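Side-chain contacts in kojibiose phosphorylase (Gut metagenome, PDB 6W0P), which is a phosphorylase of glycosyl hydrolase family 65, built from a beta-sandwich-like N-terminal domain, a helical central catalytic domain and a small C-terminal domain: residues Q460-Q463 with D464-F468; M528-A531 with S532-V536; L538-K541 with E542-L545; N484-T487 with Y488-F491; V423-A426 with I427-Y430. One frame throughout, in Å; residues are numbered along the deposited sequence.

Interaction 1. Residues Q460-Q463 with D464-F468; sequences QYNQ and DKTKF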
loop_
_atom_site.group_PDB
_atom_site.type_symbol
_atom_site.label_atom_id
_atom_site.label_comp_id
_atom_site.label_asym_id
_atom_site.label_seq_id
_atom_site.Cartn_x
_atom_site.Cartn_y
_atom_site.Cartn_z
ATOM N N GLN A 460 -22.819 -6.351 -6.565
ATOM C CA GLN A 460 -23.846 -5.338 -6.199
ATOM C C GLN A 460 -24.705 -4.998 -7.422
ATOM O O GLN A 460 -24.218 -5.134 -8.586
ATOM C CB GLN A 460 -23.194 -4.055 -5.677
ATOM C CG GLN A 460 -22.246 -4.255 -4.499
ATOM C CD GLN A 460 -21.439 -3.002 -4.225
ATOM O OE1 GLN A 460 -21.776 -2.239 -3.318
ATOM N NE2 GLN A 460 -20.385 -2.767 -5.008
ATOM N N TYR A 461 -25.926 -4.520 -7.164
ATOM C CA TYR A 461 -26.766 -3.867 -8.187
ATOM C C TYR A 461 -26.252 -2.446 -8.374
ATOM O O TYR A 461 -25.756 -1.853 -7.387
ATOM C CB TYR A 461 -28.244 -3.859 -7.784
ATOM C CG TYR A 461 -28.912 -5.209 -7.804
ATOM C CD1 TYR A 461 -29.434 -5.733 -8.973
ATOM C CD2 TYR A 461 -29.043 -5.955 -6.644
ATOM C CE1 TYR A 461 -30.054 -6.974 -8.995
ATOM C CE2 TYR A 461 -29.671 -7.191 -6.643
ATOM C CZ TYR A 461 -30.184 -7.703 -7.825
ATOM O OH TYR A 461 -30.805 -8.926 -7.817
ATOM N N ASN A 462 -26.388 -1.932 -9.595
ATOM C CA ASN A 462 -26.131 -0.518 -9.976
ATOM C C ASN A 462 -27.137 0.408 -9.263
ATOM O O ASN A 462 -27.984 -0.106 -8.457
ATOM C CB ASN A 462 -26.188 -0.334 -11.497
ATOM C CG ASN A 462 -27.602 -0.337 -12.051
ATOM O OD1 ASN A 462 -28.446 -1.121 -11.598
ATOM N ND2 ASN A 462 -27.862 0.542 -13.019
ATOM N N GLN A 463 -27.055 1.715 -9.548
ATOM C CA GLN A 463 -27.786 2.800 -8.841
ATOM C C GLN A 463 -29.293 2.487 -8.854
ATOM O O GLN A 463 -29.867 2.435 -7.758
ATOM C CB GLN A 463 -27.416 4.154 -9.460
ATOM C CG GLN A 463 -28.181 5.352 -8.896
ATOM C CD GLN A 463 -27.625 5.994 -7.638
ATOM O OE1 GLN A 463 -28.325 6.746 -6.956
ATOM N NE2 GLN A 463 -26.362 5.728 -7.323
ATOM N N ASP A 464 -29.898 2.230 -10.025
ATOM C CA ASP A 464 -31.371 2.007 -10.169
ATOM C C ASP A 464 -31.709 0.509 -10.152
ATOM O O ASP A 464 -32.849 0.188 -10.427
ATOM C CB ASP A 464 -31.931 2.672 -11.431
ATOM C CG ASP A 464 -31.414 2.087 -12.735
ATOM O OD1 ASP A 464 -30.774 1.008 -12.691
ATOM O OD2 ASP A 464 -31.651 2.714 -13.789
ATOM N N LYS A 465 -30.741 -0.367 -9.889
ATOM C CA LYS A 465 -30.931 -1.826 -9.654
ATOM C C LYS A 465 -31.428 -2.560 -10.918
ATOM O O LYS A 465 -31.940 -3.692 -10.780
ATOM C CB LYS A 465 -31.862 -2.025 -8.452
ATOM C CG LYS A 465 -31.303 -1.523 -7.126
ATOM C CD LYS A 465 -32.279 -1.622 -5.970
ATOM C CE LYS A 465 -31.600 -1.611 -4.615
ATOM N NZ LYS A 465 -31.080 -2.955 -4.260
ATOM N N THR A 466 -31.259 -1.989 -12.111
ATOM C CA THR A 466 -31.565 -2.652 -13.410
ATOM C C THR A 466 -30.369 -3.495 -13.880
ATOM O O THR A 466 -30.547 -4.230 -14.866
ATOM C CB THR A 466 -31.935 -1.625 -14.491
ATOM O OG1 THR A 466 -30.817 -0.751 -14.688
ATOM C CG2 THR A 466 -33.179 -0.838 -14.125
ATOM N N LYS A 467 -29.199 -3.387 -13.227
ATOM C CA LYS A 467 -27.980 -4.154 -13.604
ATOM C C LYS A 467 -27.326 -4.712 -12.341
ATOM O O LYS A 467 -27.503 -4.104 -11.267
ATOM C CB LYS A 467 -26.953 -3.290 -14.335
ATOM C CG LYS A 467 -27.481 -2.302 -15.369
ATOM C CD LYS A 467 -26.379 -1.339 -15.824
ATOM C CE LYS A 467 -26.786 -0.329 -16.880
ATOM N NZ LYS A 467 -25.852 0.830 -16.891
ATOM N N PHE A 468 -26.652 -5.857 -12.479
ATOM C CA PHE A 468 -25.820 -6.505 -11.437
ATOM C C PHE A 468 -24.381 -6.598 -11.970
ATOM O O PHE A 468 -24.195 -6.920 -13.162
ATOM C CB PHE A 468 -26.401 -7.873 -11.054
ATOM C CG PHE A 468 -25.811 -8.485 -9.800
ATOM C CD1 PHE A 468 -26.342 -8.206 -8.551
ATOM C CD2 PHE A 468 -24.723 -9.343 -9.864
ATOM C CE1 PHE A 468 -25.794 -8.769 -7.409
ATOM C CE2 PHE A 468 -24.195 -9.919 -8.722
ATOM C CZ PHE A 468 -24.725 -9.625 -7.495
#
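Phe-468 drives the edge of its ring into the face of Tyr-461, Phe-468 CD1 standing 3.7 Å above the centre of the tyrosine ring plane, with the ring planes 79° apart. This T-shaped pair belongs to a non-hydrogen-bonded antiparallel bridge, where both residues point to one face of the ladder. Gln-460 O lies over a face of the phenylalanine ring, while the phenol of Tyr-461 reaches Asp-530 on helix 522-534. Beyond the rings, the amide of Asn-462 folds over the turn (chi1 76°): Asn-462 OD1 accepts from Lys-467 N at 2.9 Å, and its ND2 donates a hydrogen bond to Asp-464 OD1 at 3.0 Å, amide and carboxylate planes 79° apart. The same Asp-464 OD1 also takes Thr-466 N at 3.1 Å and Thr-466 OG1 at 2.7 Å, three donors that fix the carboxylate's rotation. Short polar side chains suit such bonding back to the turn. Asp-554 of the second subunit meets both Asn-462 and Lys-467. The arrangement is that of a beta hairpin whose type I turn, Asn-462 to Lys-465, is overlapped by an Asx turn at Asp-464.

Interaction 2. Residues M528-A531 with S532-V536; sequences MKDA and SRKMV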
loop_
_atom_site.group_PDB
_atom_site.type_symbol
_atom_site.label_atom_id
_atom_site.label_comp_id
_atom_site.label_asym_id
_atom_site.label_seq_id
_atom_site.Cartn_x
_atom_site.Cartn_y
_atom_site.Cartn_z
ATOM N N MET A 528 -30.156 -14.987 -6.885
ATOM C CA MET A 528 -29.149 -15.601 -7.786
ATOM C C MET A 528 -29.673 -15.575 -9.218
ATOM O O MET A 528 -28.899 -15.170 -10.109
ATOM C CB MET A 528 -28.789 -17.037 -7.411
ATOM C CG MET A 528 -27.595 -17.540 -8.204
ATOM S SD MET A 528 -26.897 -19.069 -7.568
ATOM C CE MET A 528 -28.102 -20.262 -8.151
ATOM N N LYS A 529 -30.936 -15.956 -9.429
ATOM C CA LYS A 529 -31.573 -15.918 -10.773
ATOM C C LYS A 529 -31.585 -14.478 -11.292
ATOM O O LYS A 529 -31.225 -14.276 -12.466
ATOM C CB LYS A 529 -32.992 -16.504 -10.769
ATOM C CG LYS A 529 -33.062 -18.016 -10.963
ATOM C CD LYS A 529 -34.445 -18.613 -10.643
ATOM C CE LYS A 529 -34.444 -20.128 -10.568
ATOM N NZ LYS A 529 -34.081 -20.732 -11.873
ATOM N N ASP A 530 -32.005 -13.515 -10.478
ATOM C CA ASP A 530 -32.118 -12.109 -10.943
ATOM C C ASP A 530 -30.700 -11.575 -11.238
ATOM O O ASP A 530 -30.551 -10.890 -12.262
ATOM C CB ASP A 530 -32.924 -11.235 -9.974
ATOM C CG ASP A 530 -33.128 -9.817 -10.499
ATOM O OD1 ASP A 530 -33.722 -9.671 -11.599
ATOM O OD2 ASP A 530 -32.649 -8.852 -9.819
ATOM N N ALA A 531 -29.693 -11.875 -10.405
ATOM C CA ALA A 531 -28.314 -11.352 -10.600
ATOM C C ALA A 531 -27.732 -11.956 -11.887
ATOM O O ALA A 531 -27.115 -11.220 -12.687
ATOM C CB ALA A 531 -27.456 -11.604 -9.381
ATOM N N SER A 532 -28.035 -13.230 -12.139
ATOM C CA SER A 532 -27.586 -13.986 -13.331
ATOM C C SER A 532 -28.127 -13.304 -14.583
ATOM O O SER A 532 -27.353 -13.084 -15.514
ATOM C CB SER A 532 -28.014 -15.418 -13.238
ATOM O OG SER A 532 -27.308 -16.212 -14.173
ATOM N N ARG A 533 -29.412 -12.961 -14.591
ATOM C CA ARG A 533 -30.101 -12.357 -15.762
ATOM C C ARG A 533 -29.576 -10.931 -15.980
ATOM O O ARG A 533 -29.437 -10.512 -17.131
ATOM C CB ARG A 533 -31.624 -12.367 -15.557
ATOM C CG ARG A 533 -32.245 -13.763 -15.530
ATOM C CD ARG A 533 -33.782 -13.813 -15.611
ATOM N NE ARG A 533 -34.435 -12.822 -14.741
ATOM C CZ ARG A 533 -35.124 -13.074 -13.618
ATOM N NH1 ARG A 533 -35.300 -14.314 -13.190
ATOM N NH2 ARG A 533 -35.629 -12.072 -12.916
ATOM N N LYS A 534 -29.322 -10.178 -14.911
ATOM C CA LYS A 534 -29.006 -8.730 -15.033
ATOM C C LYS A 534 -27.492 -8.499 -15.088
ATOM O O LYS A 534 -27.099 -7.344 -15.258
ATOM C CB LYS A 534 -29.648 -7.958 -13.886
ATOM C CG LYS A 534 -31.163 -7.857 -13.987
ATOM C CD LYS A 534 -31.751 -7.023 -12.881
ATOM C CE LYS A 534 -33.254 -6.864 -12.981
ATOM N NZ LYS A 534 -33.754 -6.213 -11.746
ATOM N N MET A 535 -26.690 -9.559 -15.022
ATOM C CA MET A 535 -25.213 -9.457 -14.977
ATOM C C MET A 535 -24.738 -8.666 -16.200
ATOM O O MET A 535 -25.105 -9.023 -17.337
ATOM C CB MET A 535 -24.547 -10.834 -14.934
ATOM C CG MET A 535 -23.042 -10.763 -14.772
ATOM S SD MET A 535 -22.464 -10.265 -13.136
ATOM C CE MET A 535 -22.994 -11.704 -12.215
ATOM N N VAL A 536 -23.990 -7.594 -15.948
ATOM C CA VAL A 536 -23.410 -6.752 -17.019
ATOM C C VAL A 536 -22.369 -7.610 -17.738
ATOM O O VAL A 536 -21.509 -8.195 -17.045
ATOM C CB VAL A 536 -22.781 -5.467 -16.464
ATOM C CG1 VAL A 536 -22.099 -4.690 -17.576
ATOM C CG2 VAL A 536 -23.802 -4.603 -15.745
#
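Asp-530 OD2 is gripped by Tyr-461 OH, its stronger partner, and weakly by Lys-534 NZ at 3.4 Å. The aspartate, Arg-533 and Lys-534 form the i to i+3 and i to i+4 salt-bridge network of an alpha helix, here helix 522-534. A chi1 of -176° swings the carboxylate along the helix toward both bases. Asp-530 OD1 pairs with Arg-533 NH2 at 3.3 Å, the carboxylate and guanidinium planes 62° apart, so the two groups do not meet as a flat bidentate pair. The extended lysine crosses the acid at a slant, and its NZ also serves Lys-465 O. The arginine and lysine together probably favour the ionised aspartate. Both residue types suit the spot because their long methylene chains lie on the helix surface before the charge is presented. On the buried side, small Ala-531 admits Phe-468 of the neighbouring hairpin. Arg-533 CG rests 3.3 Å from Lys-529 O, and one guanidinium face lies over Asp-530 CA.

Interaction 3. Residues L538-K541 with E542-L545; sequences LYDK and ETLL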
loop_
_atom_site.group_PDB
_atom_site.type_symbol
_atom_site.label_atom_id
_atom_site.label_comp_id
_atom_site.label_asym_id
_atom_site.label_seq_id
_atom_site.Cartn_x
_atom_site.Cartn_y
_atom_site.Cartn_z
ATOM N N LEU A 538 -20.202 -6.757 -21.240
ATOM C CA LEU A 538 -19.896 -5.760 -22.292
ATOM C C LEU A 538 -19.527 -6.513 -23.577
ATOM O O LEU A 538 -18.330 -6.809 -23.809
ATOM C CB LEU A 538 -18.786 -4.833 -21.793
ATOM C CG LEU A 538 -19.138 -4.023 -20.551
ATOM C CD1 LEU A 538 -17.917 -3.297 -20.025
ATOM C CD2 LEU A 538 -20.271 -3.028 -20.840
ATOM N N TYR A 539 -20.543 -6.884 -24.352
ATOM C CA TYR A 539 -20.386 -7.686 -25.583
ATOM C C TYR A 539 -21.104 -6.954 -26.709
ATOM O O TYR A 539 -22.283 -6.584 -26.529
ATOM C CB TYR A 539 -20.939 -9.102 -25.419
ATOM C CG TYR A 539 -20.862 -9.900 -26.691
ATOM C CD1 TYR A 539 -19.628 -10.277 -27.184
ATOM C CD2 TYR A 539 -21.985 -10.212 -27.447
ATOM C CE1 TYR A 539 -19.511 -10.984 -28.371
ATOM C CE2 TYR A 539 -21.889 -10.942 -28.629
ATOM C CZ TYR A 539 -20.642 -11.325 -29.093
ATOM O OH TYR A 539 -20.450 -12.021 -30.246
ATOM N N ASP A 540 -20.407 -6.737 -27.820
ATOM C CA ASP A 540 -20.980 -6.056 -29.004
ATOM C C ASP A 540 -21.291 -7.115 -30.080
ATOM O O ASP A 540 -20.367 -7.789 -30.535
ATOM C CB ASP A 540 -20.048 -4.926 -29.429
ATOM C CG ASP A 540 -20.606 -4.152 -30.598
ATOM O OD1 ASP A 540 -21.337 -4.765 -31.404
ATOM O OD2 ASP A 540 -20.275 -2.962 -30.709
ATOM N N LYS A 541 -22.557 -7.285 -30.468
ATOM C CA LYS A 541 -22.958 -8.352 -31.431
ATOM C C LYS A 541 -22.469 -8.008 -32.845
ATOM O O LYS A 541 -22.387 -8.928 -33.664
ATOM C CB LYS A 541 -24.471 -8.594 -31.416
ATOM C CG LYS A 541 -25.030 -9.113 -30.098
ATOM C CD LYS A 541 -26.556 -9.255 -30.056
ATOM C CE LYS A 541 -27.317 -7.955 -30.255
ATOM N NZ LYS A 541 -28.779 -8.184 -30.389
ATOM N N GLU A 542 -22.160 -6.747 -33.133
ATOM C CA GLU A 542 -21.642 -6.315 -34.466
ATOM C C GLU A 542 -20.152 -6.652 -34.584
ATOM O O GLU A 542 -19.771 -7.223 -35.597
ATOM C CB GLU A 542 -21.849 -4.810 -34.697
ATOM C CG GLU A 542 -23.302 -4.370 -34.635
ATOM C CD GLU A 542 -24.240 -5.228 -35.468
ATOM O OE1 GLU A 542 -23.928 -5.464 -36.675
ATOM O OE2 GLU A 542 -25.263 -5.689 -34.907
ATOM N N THR A 543 -19.319 -6.254 -33.612
ATOM C CA THR A 543 -17.831 -6.423 -33.688
ATOM C C THR A 543 -17.436 -7.807 -33.165
ATOM O O THR A 543 -16.308 -8.237 -33.434
ATOM C CB THR A 543 -17.103 -5.316 -32.917
ATOM O OG1 THR A 543 -17.365 -5.544 -31.533
ATOM C CG2 THR A 543 -17.527 -3.918 -33.329
ATOM N N LEU A 544 -18.332 -8.455 -32.417
ATOM C CA LEU A 544 -18.098 -9.752 -31.729
ATOM C C LEU A 544 -17.080 -9.572 -30.578
ATOM O O LEU A 544 -16.579 -10.603 -30.094
ATOM C CB LEU A 544 -17.600 -10.810 -32.734
ATOM C CG LEU A 544 -18.419 -11.025 -34.012
ATOM C CD1 LEU A 544 -17.778 -12.095 -34.876
ATOM C CD2 LEU A 544 -19.872 -11.403 -33.714
ATOM N N LEU A 545 -16.790 -8.335 -30.142
ATOM C CA LEU A 545 -15.774 -8.064 -29.073
ATOM C C LEU A 545 -16.435 -8.076 -27.692
ATOM O O LEU A 545 -17.565 -7.584 -27.565
ATOM C CB LEU A 545 -15.086 -6.720 -29.313
ATOM C CG LEU A 545 -14.198 -6.635 -30.556
ATOM C CD1 LEU A 545 -13.729 -5.209 -30.797
ATOM C CD2 LEU A 545 -12.993 -7.554 -30.438
HETATM O O HOH W 1 -16.907 -3.308 -29.886
#
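Asp-540 OD1 receives two backbone N-H groups across the turn: Glu-542 N at 2.8 Å, met nearly along the C-O axis, and Thr-543 N at 3.3 Å, a weak bond. The side chain reaches them because its first torsion (chi1 -178°) swings the carboxylate over the chain that follows. Aspartate fits since its one-methylene arm is just long enough to bond to amides two and three residues on. The backbone closes the loop too, with Asp-540 N bonded to Leu-545 O at 3.0 Å and a nearly straight N-H (169°). In this surface loop between helices 522-534 and 590-596, the first of the aspartate's bonds makes an Asx turn, and an ST turn follows it, Thr-543 OG1 accepting from Leu-545 N at 3.2 Å. That hydroxyl also bonds a water, which in turn gives a weak bond to Asp-540 OD2. Further out, Tyr-539 and Leu-544 run alongside each other, with Tyr-539 OH 3.6 Å from Leu-544 CD2. Gln-605 of helix 603-613 holds the phenol, and Asn-609 of that helix bonds Leu-544 O.

Interaction 4. Residues N484-T487 with Y488-F491; sequences NHNT and YTNF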
loop_
_atom_site.group_PDB
_atom_site.type_symbol
_atom_site.label_atom_id
_atom_site.label_comp_id
_atom_site.label_asym_id
_atom_site.label_seq_id
_atom_site.Cartn_x
_atom_site.Cartn_y
_atom_site.Cartn_z
ATOM N N ASN A 484 -14.831 -1.351 -13.048
ATOM C CA ASN A 484 -16.201 -1.889 -12.951
ATOM C C ASN A 484 -16.516 -2.679 -14.217
ATOM O O ASN A 484 -15.991 -2.333 -15.257
ATOM C CB ASN A 484 -17.202 -0.762 -12.744
ATOM C CG ASN A 484 -16.814 0.167 -11.620
ATOM O OD1 ASN A 484 -16.425 -0.279 -10.546
ATOM N ND2 ASN A 484 -16.984 1.453 -11.844
ATOM N N HIS A 485 -17.352 -3.715 -14.105
ATOM C CA HIS A 485 -17.831 -4.516 -15.254
ATOM C C HIS A 485 -16.622 -5.162 -15.941
ATOM O O HIS A 485 -16.569 -5.141 -17.212
ATOM C CB HIS A 485 -18.651 -3.629 -16.197
ATOM C CG HIS A 485 -19.640 -2.761 -15.496
ATOM N ND1 HIS A 485 -20.358 -3.209 -14.422
ATOM C CD2 HIS A 485 -20.051 -1.485 -15.732
ATOM C CE1 HIS A 485 -21.205 -2.264 -14.044
ATOM N NE2 HIS A 485 -21.019 -1.182 -14.816
ATOM N N ASN A 486 -15.674 -5.694 -15.145
ATOM C CA ASN A 486 -14.624 -6.589 -15.690
ATOM C C ASN A 486 -15.336 -7.839 -16.212
ATOM O O ASN A 486 -16.080 -8.489 -15.435
ATOM C CB ASN A 486 -13.529 -6.924 -14.692
ATOM C CG ASN A 486 -12.665 -8.073 -15.157
ATOM O OD1 ASN A 486 -12.836 -9.196 -14.682
ATOM N ND2 ASN A 486 -11.732 -7.801 -16.060
ATOM N N THR A 487 -15.163 -8.138 -17.498
ATOM C CA THR A 487 -15.955 -9.189 -18.175
ATOM C C THR A 487 -15.541 -10.555 -17.646
ATOM O O THR A 487 -16.426 -11.344 -17.374
ATOM C CB THR A 487 -15.862 -9.056 -19.693
ATOM O OG1 THR A 487 -16.313 -7.720 -19.933
ATOM C CG2 THR A 487 -16.709 -10.089 -20.406
ATOM N N TYR A 488 -14.250 -10.800 -17.421
ATOM C CA TYR A 488 -13.823 -12.088 -16.833
ATOM C C TYR A 488 -14.585 -12.329 -15.520
ATOM O O TYR A 488 -15.186 -13.408 -15.337
ATOM C CB TYR A 488 -12.320 -12.142 -16.561
ATOM C CG TYR A 488 -11.892 -13.494 -16.065
ATOM C CD1 TYR A 488 -11.947 -13.824 -14.722
ATOM C CD2 TYR A 488 -11.526 -14.479 -16.968
ATOM C CE1 TYR A 488 -11.572 -15.085 -14.270
ATOM C CE2 TYR A 488 -11.153 -15.745 -16.533
ATOM C CZ TYR A 488 -11.170 -16.053 -15.182
ATOM O OH TYR A 488 -10.854 -17.326 -14.801
ATOM N N THR A 489 -14.551 -11.357 -14.610
ATOM C CA THR A 489 -15.212 -11.461 -13.281
ATOM C C THR A 489 -16.717 -11.766 -13.456
ATOM O O THR A 489 -17.224 -12.737 -12.833
ATOM C CB THR A 489 -14.935 -10.189 -12.468
ATOM O OG1 THR A 489 -13.520 -10.001 -12.343
ATOM C CG2 THR A 489 -15.596 -10.209 -11.109
ATOM N N ASN A 490 -17.418 -10.987 -14.287
ATOM C CA ASN A 490 -18.894 -11.068 -14.413
ATOM C C ASN A 490 -19.254 -12.370 -15.135
ATOM O O ASN A 490 -20.176 -13.072 -14.672
ATOM C CB ASN A 490 -19.479 -9.842 -15.117
ATOM C CG ASN A 490 -19.366 -8.595 -14.270
ATOM O OD1 ASN A 490 -18.608 -8.571 -13.311
ATOM N ND2 ASN A 490 -20.094 -7.553 -14.647
ATOM N N PHE A 491 -18.535 -12.666 -16.215
ATOM C CA PHE A 491 -18.760 -13.863 -17.050
ATOM C C PHE A 491 -18.607 -15.101 -16.166
ATOM O O PHE A 491 -19.549 -15.921 -16.100
ATOM C CB PHE A 491 -17.798 -13.874 -18.238
ATOM C CG PHE A 491 -18.041 -14.970 -19.240
ATOM C CD1 PHE A 491 -17.434 -16.204 -19.103
ATOM C CD2 PHE A 491 -18.850 -14.753 -20.340
ATOM C CE1 PHE A 491 -17.661 -17.207 -20.031
ATOM C CE2 PHE A 491 -19.049 -15.748 -21.283
ATOM C CZ PHE A 491 -18.443 -16.971 -21.130
HETATM O O HOH W 2 -16.689 -6.689 -12.691
#
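From Thr-487 onward the chain turns helical, the bonds Asn-490 N to Asn-486 O (3.1 Å) and Phe-491 N to Thr-487 O (2.7 Å) marking the first turn. Asn-486, still outside the helix, turns its amide back over that start. Asn-486 OD1 is gripped twice by one residue: Thr-489 N at 2.8 Å with an N-H angle of 159°, and Thr-489 OG1 at 2.6 Å, the two donors arriving from opposite faces of the amide plane. Asparagine suits the place, since a short acceptor arm can reach the N-H three residues on, and threonine adds a hydroxyl donor beside that N-H. The amide's ND2 is held by Asp-589, which probably fixes which way round the group sits. A water accepts weakly from Asn-486 N and lies 2.8 Å from Asn-490 OD1, to which it probably donates. Asn-490 ND2 bonds Ser-469 OG and Val-536 O, fastening this buried turn to its neighbours. The arrangement is a helix N-cap, with Asn-486 as the cap of helix 487-504.

Interaction 5. Residues V423-A426 with I427-Y430; sequences VFYA and IYHY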
loop_
_atom_site.group_PDB
_atom_site.type_symbol
_atom_site.label_atom_id
_atom_site.label_comp_id
_atom_site.label_asym_id
_atom_site.label_seq_id
_atom_site.Cartn_x
_atom_site.Cartn_y
_atom_site.Cartn_z
ATOM N N VAL A 423 -12.081 -22.065 -8.343
ATOM C CA VAL A 423 -12.596 -23.290 -7.659
ATOM C C VAL A 423 -13.909 -23.713 -8.330
ATOM O O VAL A 423 -14.040 -24.897 -8.624
ATOM C CB VAL A 423 -12.690 -23.131 -6.127
ATOM C CG1 VAL A 423 -13.209 -24.392 -5.459
ATOM C CG2 VAL A 423 -11.329 -22.764 -5.530
ATOM N N PHE A 424 -14.826 -22.796 -8.640
ATOM C CA PHE A 424 -16.076 -23.154 -9.360
ATOM C C PHE A 424 -15.700 -23.896 -10.655
ATOM O O PHE A 424 -16.180 -25.036 -10.875
ATOM C CB PHE A 424 -16.943 -21.939 -9.667
ATOM C CG PHE A 424 -17.597 -22.060 -11.020
ATOM C CD1 PHE A 424 -18.512 -23.072 -11.275
ATOM C CD2 PHE A 424 -17.272 -21.193 -12.044
ATOM C CE1 PHE A 424 -19.058 -23.236 -12.540
ATOM C CE2 PHE A 424 -17.831 -21.346 -13.306
ATOM C CZ PHE A 424 -18.725 -22.367 -13.555
ATOM N N TYR A 425 -14.818 -23.309 -11.470
ATOM C CA TYR A 425 -14.419 -23.886 -12.778
ATOM C C TYR A 425 -13.746 -25.257 -12.608
ATOM O O TYR A 425 -13.978 -26.100 -13.457
ATOM C CB TYR A 425 -13.502 -22.941 -13.551
ATOM C CG TYR A 425 -13.248 -23.398 -14.956
ATOM C CD1 TYR A 425 -14.137 -23.109 -15.967
ATOM C CD2 TYR A 425 -12.116 -24.136 -15.276
ATOM C CE1 TYR A 425 -13.908 -23.525 -17.266
ATOM C CE2 TYR A 425 -11.880 -24.571 -16.565
ATOM C CZ TYR A 425 -12.777 -24.264 -17.569
ATOM O OH TYR A 425 -12.546 -24.664 -18.856
ATOM N N ALA A 426 -12.876 -25.441 -11.613
ATOM C CA ALA A 426 -12.253 -26.748 -11.312
ATOM C C ALA A 426 -13.347 -27.789 -11.038
ATOM O O ALA A 426 -13.266 -28.873 -11.630
ATOM C CB ALA A 426 -11.283 -26.643 -10.154
ATOM N N ILE A 427 -14.345 -27.471 -10.199
ATOM C CA ILE A 427 -15.452 -28.421 -9.887
ATOM C C ILE A 427 -16.123 -28.815 -11.203
ATOM O O ILE A 427 -16.228 -30.041 -11.471
ATOM C CB ILE A 427 -16.436 -27.824 -8.872
ATOM C CG1 ILE A 427 -15.827 -27.740 -7.472
ATOM C CG2 ILE A 427 -17.749 -28.589 -8.860
ATOM C CD1 ILE A 427 -16.532 -26.741 -6.569
ATOM N N TYR A 428 -16.524 -27.817 -11.996
ATOM C CA TYR A 428 -17.145 -27.956 -13.336
ATOM C C TYR A 428 -16.257 -28.780 -14.283
ATOM O O TYR A 428 -16.747 -29.720 -14.927
ATOM C CB TYR A 428 -17.424 -26.569 -13.904
ATOM C CG TYR A 428 -17.738 -26.531 -15.375
ATOM C CD1 TYR A 428 -18.988 -26.886 -15.862
ATOM C CD2 TYR A 428 -16.785 -26.107 -16.288
ATOM C CE1 TYR A 428 -19.272 -26.849 -17.221
ATOM C CE2 TYR A 428 -17.060 -26.047 -17.646
ATOM C CZ TYR A 428 -18.304 -26.424 -18.114
ATOM O OH TYR A 428 -18.531 -26.340 -19.462
ATOM N N HIS A 429 -14.970 -28.457 -14.379
ATOM C CA HIS A 429 -14.018 -29.153 -15.280
ATOM C C HIS A 429 -13.893 -30.617 -14.839
ATOM O O HIS A 429 -13.933 -31.521 -15.692
ATOM C CB HIS A 429 -12.683 -28.391 -15.329
ATOM C CG HIS A 429 -11.887 -28.640 -16.563
ATOM N ND1 HIS A 429 -10.642 -28.074 -16.757
ATOM C CD2 HIS A 429 -12.119 -29.438 -17.620
ATOM C CE1 HIS A 429 -10.164 -28.490 -17.918
ATOM N NE2 HIS A 429 -11.046 -29.338 -18.468
ATOM N N TYR A 430 -13.809 -30.838 -13.532
ATOM C CA TYR A 430 -13.674 -32.176 -12.917
ATOM C C TYR A 430 -14.893 -33.042 -13.275
ATOM O O TYR A 430 -14.734 -34.225 -13.677
ATOM C CB TYR A 430 -13.555 -32.044 -11.401
ATOM C CG TYR A 430 -13.480 -33.378 -10.718
ATOM C CD1 TYR A 430 -12.383 -34.190 -10.926
ATOM C CD2 TYR A 430 -14.505 -33.849 -9.908
ATOM C CE1 TYR A 430 -12.286 -35.437 -10.333
ATOM C CE2 TYR A 430 -14.418 -35.090 -9.299
ATOM C CZ TYR A 430 -13.310 -35.893 -9.528
ATOM O OH TYR A 430 -13.176 -37.124 -8.970
#
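Tyr-425 (chi1 -171°), Tyr-428 (166°) and His-429 (-156°) all place CG roughly opposite their backbone N, and these torsions send the three rings off the same side of helix 418-434, where they gather into an aromatic cluster. The spacing does the rest: the tyrosines are three positions apart and Tyr-425 and His-429 four, so each partner sits about one turn away. Tyr-425 meets its neighbours on two flanks. On one, Tyr-425 CE1 lies 4.0 Å from Tyr-428 CD2, the ring centroids 5.7 Å apart; on the other, Tyr-425 CE2 comes to 3.7 Å from His-429 ND1, the centroids 5.4 Å apart. Both pairs are oblique. Tyr-425 OH sits over one face of the imidazole and bonds Leu-596 O, so this buried hydroxyl is satisfied. Alongside, Phe-424 CE1 packs 4.0 Å from Tyr-428 CB, those two side chains extending in one direction. A further i to i+4 pair is aliphatic: Val-423 CG1 approaches Ile-427 CD1 at 4.2 Å, branched side chains filling the side that faces helix 437-458. Small Ala-426 suits close packing against helices 351-361 and 365-376. The contact thus joins mainly apolar and aromatic surfaces, and its cohesion comes chiefly from dispersion and ring packing, with the Tyr-425 hydroxyl tying this helix to Leu-596 of helix 590-596.

How the interactions relate
All five contacts lie in the central catalytic domain and come along the chain in the order interaction 5, 1, 4, 2, 3. Interaction 5 is the innermost, about 17 Å from the chain's centre to its own, while the hairpin of interaction 1 is about 39 Å out and meets the second subunit. Interactions 1 and 2, centres about 10 Å apart, touch where the hairpin packs on helix 522-534. Interaction 4, at the start of helix 487-504, touches interaction 2 through residues 535-536 and interaction 3 through Leu-538. Interactions 1 to 4 thus form a connected group joining hairpin, helix ends and loop, with interaction 1 as its main contact to the second subunit.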